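Local coordinates for prephenate dehydrogenase (Aquifex aeolicus, PDB 2G5C) that catalyses the NAD+-dependent oxidative decarboxylation of prephenate to 3-(4-hydroxyphenyl)pyruvate, a step of tyrosine biosynthesis, at the interface of chains A and B. Coordinates in Å, arbitrary orientation; residue numbers count along the deposited sequence, not the author numbering. Chains: chain A/B, prephenate dehydrogenase.

Contact 1: the interface of chains A and B. Residues chain A 73, 234-235, 238; chain B 259-260, 262, 264.
A:Lys238 sets out with CG anti to its backbone N, then bends at chi3 (67°), while B:Glu262 runs extended beyond CG, so that amine and carboxylate meet where the two chains cross at nearly a right angle. This contact, mainly of the dimerization domain of the prephenate/arogenate dehydrogenase family, joins A helices 227-236 and 238-260, with A:Arg73 from helix 72-85, to the end of B helix 238-260, the turn after it and the start of helix 264-272. The Lys-Glu salt bridge is long, NZ of A:Lys238 to OE2 of B:Glu262 measuring 3.4 Å, and as a hydrogen bond it is weak. The same OE2 binds a water at 2.6 Å, which makes a longer link to the carbonyl O of A:Leu235. The lysine stem slides antiparallel past B:Ile259, its CD 3.5 Å from that residue's carbonyl O and its CG 3.9 Å from CG2. An alanine in place of A:Lys238 would remove the amine and the stem beyond CB, and would probably loosen the hold on B:Glu262 and leave B:Ile259 less well packed. B:Ile259 also sets CD1 over the rim of one face of the A:Phe234 ring. B:Glu264 bends at chi2 (-63°) to meet A:Arg73 tip to tip, NH2 to OE2 2.5 Å, planes 40° apart: a salt bridge but no hydrogen bond, since the N-H points away. A:Leu235 CD2 flanks OE2 of B:Glu264, its CD1 branch packing across B:Glu262.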
ATOM      1  N   ARG A  73       1.530  -6.260 -25.713  1.00 28.72           N
ATOM      2  CA  ARG A  73       0.539  -6.492 -26.760  1.00 29.44           C
ATOM      3  C   ARG A  73       1.154  -6.375 -28.151  1.00 27.46           C
ATOM      4  O   ARG A  73       0.620  -6.919 -29.112  1.00 27.10           O
ATOM      5  CB  ARG A  73      -0.605  -5.481 -26.651  1.00 34.18           C
ATOM      6  CG  ARG A  73      -1.663  -5.798 -25.607  1.00 41.35           C
ATOM      7  CD  ARG A  73      -2.539  -6.984 -26.020  1.00 45.81           C
ATOM      8  NE  ARG A  73      -3.682  -7.155 -25.122  1.00 48.16           N
ATOM      9  CZ  ARG A  73      -4.708  -6.312 -25.045  1.00 50.84           C
ATOM     10  NH1 ARG A  73      -4.749  -5.231 -25.814  1.00 51.28           N
ATOM     11  NH2 ARG A  73      -5.698  -6.545 -24.192  1.00 52.88           N
ATOM     12  N   PHE A 234      -3.899  -8.013 -17.060  1.00 23.39           N
ATOM     13  CA  PHE A 234      -5.025  -8.808 -16.581  1.00 25.09           C
ATOM     14  C   PHE A 234      -5.538  -9.757 -17.660  1.00 25.85           C
ATOM     15  O   PHE A 234      -6.041 -10.837 -17.353  1.00 26.20           O
ATOM     16  CB  PHE A 234      -6.161  -7.904 -16.073  1.00 24.07           C
ATOM     17  CG  PHE A 234      -5.822  -7.144 -14.815  1.00 23.76           C
ATOM     18  CD1 PHE A 234      -4.945  -7.681 -13.872  1.00 21.74           C
ATOM     19  CD2 PHE A 234      -6.407  -5.909 -14.552  1.00 21.99           C
ATOM     20  CE1 PHE A 234      -4.656  -6.999 -12.687  1.00 20.95           C
ATOM     21  CE2 PHE A 234      -6.126  -5.217 -13.367  1.00 19.42           C
ATOM     22  CZ  PHE A 234      -5.247  -5.763 -12.434  1.00 20.74           C
ATOM     23  N   LEU A 235      -5.406  -9.362 -18.924  1.00 27.22           N
ATOM     24  CA  LEU A 235      -5.834 -10.220 -20.027  1.00 29.25           C
ATOM     25  C   LEU A 235      -4.795 -11.312 -20.268  1.00 29.11           C
ATOM     26  O   LEU A 235      -5.122 -12.495 -20.328  1.00 29.83           O
ATOM     27  CB  LEU A 235      -5.997  -9.422 -21.328  1.00 30.97           C
ATOM     28  CG  LEU A 235      -6.120 -10.300 -22.588  1.00 34.57           C
ATOM     29  CD1 LEU A 235      -7.439 -11.063 -22.568  1.00 33.12           C
ATOM     30  CD2 LEU A 235      -6.027  -9.443 -23.842  1.00 34.83           C
ATOM     31  N   LYS A 238      -4.725 -13.777 -17.361  1.00 24.49           N
ATOM     32  CA  LYS A 238      -6.074 -14.022 -16.859  1.00 25.50           C
ATOM     33  C   LYS A 238      -6.251 -15.178 -15.873  1.00 26.51           C
ATOM     34  O   LYS A 238      -6.821 -14.993 -14.798  1.00 22.89           O
ATOM     35  CB  LYS A 238      -7.045 -14.211 -18.028  1.00 26.00           C
ATOM     36  CG  LYS A 238      -8.507 -14.305 -17.601  1.00 28.92           C
ATOM     37  CD  LYS A 238      -9.438 -14.513 -18.793  1.00 32.06           C
ATOM     38  CE  LYS A 238      -9.207 -15.871 -19.442  1.00 36.24           C
ATOM     39  NZ  LYS A 238     -10.048 -16.079 -20.657  1.00 38.46           N
TER
ATOM     40  N   ILE B 259     -12.667  -9.179 -15.980  1.00 25.88           N
ATOM     41  CA  ILE B 259     -11.471  -9.895 -16.382  1.00 27.05           C
ATOM     42  C   ILE B 259     -11.830 -11.234 -17.025  1.00 28.46           C
ATOM     43  O   ILE B 259     -11.276 -11.594 -18.063  1.00 29.31           O
ATOM     44  CB  ILE B 259     -10.528 -10.120 -15.178  1.00 25.10           C
ATOM     45  CG1 ILE B 259      -9.961  -8.771 -14.715  1.00 23.56           C
ATOM     46  CG2 ILE B 259      -9.409 -11.078 -15.564  1.00 23.77           C
ATOM     47  CD1 ILE B 259      -9.246  -8.817 -13.367  1.00 24.91           C
ATOM     48  N   VAL B 260     -12.770 -11.965 -16.428  1.00 31.79           N
ATOM     49  CA  VAL B 260     -13.169 -13.256 -16.983  1.00 34.13           C
ATOM     50  C   VAL B 260     -13.735 -13.131 -18.392  1.00 34.93           C
ATOM     51  O   VAL B 260     -13.329 -13.868 -19.286  1.00 34.25           O
ATOM     52  CB  VAL B 260     -14.221 -13.979 -16.104  1.00 35.29           C
ATOM     53  CG1 VAL B 260     -13.661 -14.226 -14.730  1.00 36.86           C
ATOM     54  CG2 VAL B 260     -15.499 -13.168 -16.021  1.00 36.49           C
ATOM     55  N   GLU B 262     -13.206 -10.815 -20.368  1.00 36.10           N
ATOM     56  CA  GLU B 262     -12.262 -10.061 -21.184  1.00 35.86           C
ATOM     57  C   GLU B 262     -12.927  -8.824 -21.800  1.00 34.31           C
ATOM     58  O   GLU B 262     -12.746  -8.523 -22.981  1.00 33.75           O
ATOM     59  CB  GLU B 262     -11.688 -10.963 -22.279  1.00 38.39           C
ATOM     60  CG  GLU B 262     -11.057 -12.231 -21.727  1.00 43.11           C
ATOM     61  CD  GLU B 262     -10.478 -13.124 -22.806  1.00 46.50           C
ATOM     62  OE1 GLU B 262     -11.218 -13.493 -23.743  1.00 48.87           O
ATOM     63  OE2 GLU B 262      -9.281 -13.463 -22.714  1.00 49.80           O
ATOM     64  N   GLU B 264     -12.592  -5.760 -22.568  1.00 30.83           N
ATOM     65  CA  GLU B 264     -11.518  -4.791 -22.760  1.00 31.55           C
ATOM     66  C   GLU B 264     -11.839  -3.324 -22.499  1.00 30.98           C
ATOM     67  O   GLU B 264     -11.139  -2.659 -21.733  1.00 29.46           O
ATOM     68  CB  GLU B 264     -10.957  -4.913 -24.179  1.00 35.12           C
ATOM     69  CG  GLU B 264     -10.471  -6.306 -24.562  1.00 41.06           C
ATOM     70  CD  GLU B 264      -9.307  -6.788 -23.718  1.00 42.68           C
ATOM     71  OE1 GLU B 264      -9.507  -7.066 -22.513  1.00 44.00           O
ATOM     72  OE2 GLU B 264      -8.188  -6.885 -24.266  1.00 46.86           O
TER
HETATM   73  O   HOH W   1      -6.752 -14.185 -22.628  1.00 51.37           O

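Contact 2: the interface of chains A and B. Residues chain A 214-219; chain B 183-184, 187-188, 190, 218-219, 221-222.
Two copies of one phenylalanine form the apolar centre of this dimer contact: the ring of A:Phe219 crosses that of B:Phe219 obliquely, its CD1 lying 3.8 Å above one face of the latter, offset toward the rim. The opposite rim of the A:Phe219 ring meets B helix 173-200, with CE2 3.9 Å from CB of B:Pro187 and CZ 4.0 Å from CG1 of B:Val190. Around this core, the carbonyl O of A:Gly214 accepts a hydrogen bond from OG of B:Ser184 at 2.7 Å, in the carbonyl plane and on a lone pair. B:His188 turns its ring edge to the same oxygen, though its NE2 gives a weak bond at best; CD1 of B:Ile222, over the centre of one ring face, may help hold that orientation. A water lies 2.5 Å from the carbonyl O of B:Val183 and also meets the amides of A:Gly214 and A:Phe216. At the other rim B:Arg221, bent at chi3 (55°), brings NH2 to the syn lone pair of OD2 of A:Asp218 at 3.0 Å, a salt bridge and hydrogen bond, not straight, the oxygen lying 29° out of the guanidinium plane. OD1 of A:Asp218 lies 3.1 Å from the carbonyl O of B:Asp218, a likely repulsive pairing of acceptors perhaps eased by the arginine. The patch lies close to the dimer two-fold, where the loop and 3-10 turn 216-218 of chain A lodge between helices 173-200 and 214-220 of chain B.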
ATOM      1  N   GLY A 214      -6.063   7.071   7.007  1.00 21.68           N
ATOM      2  CA  GLY A 214      -6.411   5.927   7.826  1.00 23.03           C
ATOM      3  C   GLY A 214      -5.852   4.607   7.331  1.00 23.68           C
ATOM      4  O   GLY A 214      -6.211   3.552   7.848  1.00 24.70           O
ATOM      5  N   GLY A 215      -4.980   4.659   6.329  1.00 24.93           N
ATOM      6  CA  GLY A 215      -4.395   3.440   5.798  1.00 28.05           C
ATOM      7  C   GLY A 215      -4.633   3.291   4.311  1.00 30.23           C
ATOM      8  O   GLY A 215      -4.011   2.460   3.645  1.00 29.84           O
ATOM      9  N   PHE A 216      -5.541   4.103   3.783  1.00 31.56           N
ATOM     10  CA  PHE A 216      -5.853   4.052   2.366  1.00 34.23           C
ATOM     11  C   PHE A 216      -4.700   4.571   1.510  1.00 35.95           C
ATOM     12  O   PHE A 216      -4.539   4.143   0.369  1.00 35.78           O
ATOM     13  CB  PHE A 216      -7.115   4.862   2.068  1.00 36.25           C
ATOM     14  CG  PHE A 216      -7.414   4.987   0.605  1.00 38.82           C
ATOM     15  CD1 PHE A 216      -7.673   3.852  -0.162  1.00 39.40           C
ATOM     16  CD2 PHE A 216      -7.398   6.231  -0.017  1.00 39.61           C
ATOM     17  CE1 PHE A 216      -7.907   3.953  -1.534  1.00 40.45           C
ATOM     18  CE2 PHE A 216      -7.630   6.345  -1.388  1.00 41.17           C
ATOM     19  CZ  PHE A 216      -7.884   5.203  -2.148  1.00 41.30           C
ATOM     20  N   LYS A 217      -3.900   5.487   2.053  1.00 38.41           N
ATOM     21  CA  LYS A 217      -2.785   6.038   1.287  1.00 42.73           C
ATOM     22  C   LYS A 217      -1.852   4.931   0.792  1.00 44.16           C
ATOM     23  O   LYS A 217      -1.251   5.056  -0.276  1.00 44.82           O
ATOM     24  CB  LYS A 217      -1.995   7.068   2.114  1.00 44.24           C
ATOM     25  CG  LYS A 217      -1.265   6.518   3.334  1.00 47.10           C
ATOM     26  CD  LYS A 217      -2.210   6.190   4.481  1.00 49.08           C
ATOM     27  CE  LYS A 217      -1.436   5.721   5.702  1.00 50.52           C
ATOM     28  NZ  LYS A 217      -2.329   5.422   6.855  1.00 51.85           N
ATOM     29  N   ASP A 218      -1.741   3.850   1.561  1.00 44.40           N
ATOM     30  CA  ASP A 218      -0.893   2.728   1.161  1.00 45.41           C
ATOM     31  C   ASP A 218      -1.266   2.272  -0.245  1.00 44.02           C
ATOM     32  O   ASP A 218      -0.403   1.850  -1.015  1.00 45.65           O
ATOM     33  CB  ASP A 218      -1.049   1.543   2.124  1.00 47.11           C
ATOM     34  CG  ASP A 218      -0.256   1.715   3.411  1.00 50.12           C
ATOM     35  OD1 ASP A 218      -0.097   0.714   4.148  1.00 50.90           O
ATOM     36  OD2 ASP A 218       0.207   2.841   3.691  1.00 52.43           O
ATOM     37  N   PHE A 219      -2.553   2.366  -0.572  1.00 40.40           N
ATOM     38  CA  PHE A 219      -3.065   1.952  -1.878  1.00 38.56           C
ATOM     39  C   PHE A 219      -3.141   3.110  -2.865  1.00 38.25           C
ATOM     40  O   PHE A 219      -3.633   2.946  -3.983  1.00 36.66           O
ATOM     41  CB  PHE A 219      -4.456   1.327  -1.719  1.00 35.45           C
ATOM     42  CG  PHE A 219      -4.478   0.125  -0.821  1.00 32.20           C
ATOM     43  CD1 PHE A 219      -4.174  -1.138  -1.319  1.00 31.20           C
ATOM     44  CD2 PHE A 219      -4.759   0.261   0.537  1.00 31.28           C
ATOM     45  CE1 PHE A 219      -4.149  -2.248  -0.474  1.00 30.31           C
ATOM     46  CE2 PHE A 219      -4.734  -0.843   1.386  1.00 29.69           C
ATOM     47  CZ  PHE A 219      -4.430  -2.098   0.882  1.00 28.65           C
TER
ATOM     48  N   VAL B 183     -12.702   3.677   5.058  1.00 15.08           N
ATOM     49  CA  VAL B 183     -11.386   4.212   4.718  1.00 14.76           C
ATOM     50  C   VAL B 183     -10.193   3.749   5.547  1.00 15.22           C
ATOM     51  O   VAL B 183      -9.052   3.956   5.142  1.00 16.50           O
ATOM     52  CB  VAL B 183     -11.388   5.762   4.730  1.00 15.15           C
ATOM     53  CG1 VAL B 183     -12.496   6.287   3.830  1.00 16.17           C
ATOM     54  CG2 VAL B 183     -11.556   6.279   6.157  1.00 13.77           C
ATOM     55  N   SER B 184     -10.437   3.133   6.698  1.00 14.89           N
ATOM     56  CA  SER B 184      -9.329   2.675   7.533  1.00 15.00           C
ATOM     57  C   SER B 184      -9.408   1.198   7.888  1.00 15.50           C
ATOM     58  O   SER B 184      -8.458   0.441   7.677  1.00 16.71           O
ATOM     59  CB  SER B 184      -9.269   3.495   8.828  1.00 15.56           C
ATOM     60  OG  SER B 184      -8.189   3.067   9.650  1.00 20.69           O
ATOM     61  N   PRO B 187      -9.283  -1.121   4.574  1.00 16.66           N
ATOM     62  CA  PRO B 187      -7.929  -1.223   4.029  1.00 15.57           C
ATOM     63  C   PRO B 187      -7.044  -2.126   4.892  1.00 15.20           C
ATOM     64  O   PRO B 187      -6.277  -2.936   4.373  1.00 13.02           O
ATOM     65  CB  PRO B 187      -7.459   0.231   4.009  1.00 17.43           C
ATOM     66  CG  PRO B 187      -8.722   0.969   3.710  1.00 17.13           C
ATOM     67  CD  PRO B 187      -9.720   0.287   4.624  1.00 17.51           C
ATOM     68  N   HIS B 188      -7.148  -1.984   6.209  1.00 13.28           N
ATOM     69  CA  HIS B 188      -6.359  -2.820   7.108  1.00 14.43           C
ATOM     70  C   HIS B 188      -6.747  -4.285   6.902  1.00 14.39           C
ATOM     71  O   HIS B 188      -5.881  -5.159   6.840  1.00 13.36           O
ATOM     72  CB  HIS B 188      -6.581  -2.395   8.566  1.00 16.86           C
ATOM     73  CG  HIS B 188      -5.776  -1.199   8.968  1.00 16.89           C
ATOM     74  ND1 HIS B 188      -4.585  -1.299   9.661  1.00 21.42           N
ATOM     75  CD2 HIS B 188      -5.958   0.122   8.724  1.00 13.48           C
ATOM     76  CE1 HIS B 188      -4.069  -0.091   9.822  1.00 18.00           C
ATOM     77  NE2 HIS B 188      -4.882   0.787   9.263  1.00 18.55           N
ATOM     78  N   VAL B 190      -7.954  -5.671   4.215  1.00 14.51           N
ATOM     79  CA  VAL B 190      -7.401  -6.047   2.915  1.00 14.77           C
ATOM     80  C   VAL B 190      -5.896  -6.322   3.031  1.00 15.31           C
ATOM     81  O   VAL B 190      -5.380  -7.279   2.450  1.00 15.48           O
ATOM     82  CB  VAL B 190      -7.644  -4.927   1.876  1.00 16.01           C
ATOM     83  CG1 VAL B 190      -6.868  -5.208   0.592  1.00 17.16           C
ATOM     84  CG2 VAL B 190      -9.141  -4.817   1.578  1.00 18.45           C
ATOM     85  N   ASP B 218       4.258  -1.898   0.198  1.00 29.97           N
ATOM     86  CA  ASP B 218       3.615  -0.616   0.489  1.00 30.76           C
ATOM     87  C   ASP B 218       2.163  -0.857   0.880  1.00 29.92           C
ATOM     88  O   ASP B 218       1.664  -0.287   1.851  1.00 28.73           O
ATOM     89  CB  ASP B 218       3.665   0.298  -0.741  1.00 33.21           C
ATOM     90  CG  ASP B 218       5.074   0.765  -1.072  1.00 36.73           C
ATOM     91  OD1 ASP B 218       5.262   1.388  -2.141  1.00 39.08           O
ATOM     92  OD2 ASP B 218       5.993   0.515  -0.265  1.00 38.40           O
ATOM     93  N   PHE B 219       1.490  -1.717   0.125  1.00 29.49           N
ATOM     94  CA  PHE B 219       0.092  -2.027   0.396  1.00 31.23           C
ATOM     95  C   PHE B 219      -0.127  -2.807   1.691  1.00 29.42           C
ATOM     96  O   PHE B 219      -1.222  -2.778   2.245  1.00 32.48           O
ATOM     97  CB  PHE B 219      -0.517  -2.836  -0.758  1.00 33.03           C
ATOM     98  CG  PHE B 219      -0.616  -2.085  -2.058  1.00 37.32           C
ATOM     99  CD1 PHE B 219      -0.283  -0.737  -2.139  1.00 37.68           C
ATOM    100  CD2 PHE B 219      -1.051  -2.736  -3.211  1.00 38.07           C
ATOM    101  CE1 PHE B 219      -0.382  -0.050  -3.350  1.00 38.49           C
ATOM    102  CE2 PHE B 219      -1.154  -2.057  -4.425  1.00 38.53           C
ATOM    103  CZ  PHE B 219      -0.819  -0.713  -4.495  1.00 37.81           C
ATOM    104  N   ARG B 221       2.090  -2.652   4.575  1.00 23.86           N
ATOM    105  CA  ARG B 221       2.840  -2.151   5.718  1.00 24.98           C
ATOM    106  C   ARG B 221       1.954  -2.089   6.963  1.00 22.99           C
ATOM    107  O   ARG B 221       2.417  -2.339   8.075  1.00 22.07           O
ATOM    108  CB  ARG B 221       3.405  -0.767   5.406  1.00 29.38           C
ATOM    109  CG  ARG B 221       4.223  -0.154   6.528  1.00 35.08           C
ATOM    110  CD  ARG B 221       4.583   1.285   6.192  1.00 40.59           C
ATOM    111  NE  ARG B 221       3.391   2.080   5.888  1.00 45.66           N
ATOM    112  CZ  ARG B 221       2.441   2.380   6.772  1.00 46.88           C
ATOM    113  NH1 ARG B 221       2.534   1.958   8.026  1.00 46.51           N
ATOM    114  NH2 ARG B 221       1.389   3.094   6.396  1.00 47.32           N
ATOM    115  N   ILE B 222       0.675  -1.779   6.777  1.00 20.23           N
ATOM    116  CA  ILE B 222      -0.228  -1.694   7.921  1.00 21.16           C
ATOM    117  C   ILE B 222      -0.585  -3.060   8.490  1.00 20.41           C
ATOM    118  O   ILE B 222      -1.225  -3.144   9.532  1.00 20.38           O
ATOM    119  CB  ILE B 222      -1.540  -0.933   7.580  1.00 19.54           C
ATOM    120  CG1 ILE B 222      -2.206  -1.547   6.348  1.00 18.82           C
ATOM    121  CG2 ILE B 222      -1.246   0.545   7.364  1.00 20.07           C
ATOM    122  CD1 ILE B 222      -3.412  -0.760   5.852  1.00 17.93           C
TER
HETATM  123  O   HOH W   2      -7.742   6.049   5.019  1.00 23.41           O

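About 26 Å separates the centres of the C-alpha atoms of contact 1 and contact 2, which share no residue and no secondary-structure element. Contact 2 lies near the two-fold axis, where equivalent residues of the two copies face each other, whereas contact 1 lies toward the periphery and recurs at a distance with the chains exchanged. Both rest mainly on the dimerization domain, but contact 1 also enlists an arginine from the nucleotide-binding domain, at a position that meets NADH in this enzyme. The pair illustrates a central contact with a mostly apolar core and a more charged peripheral one, which may link subunit association to placement of the cofactor domain.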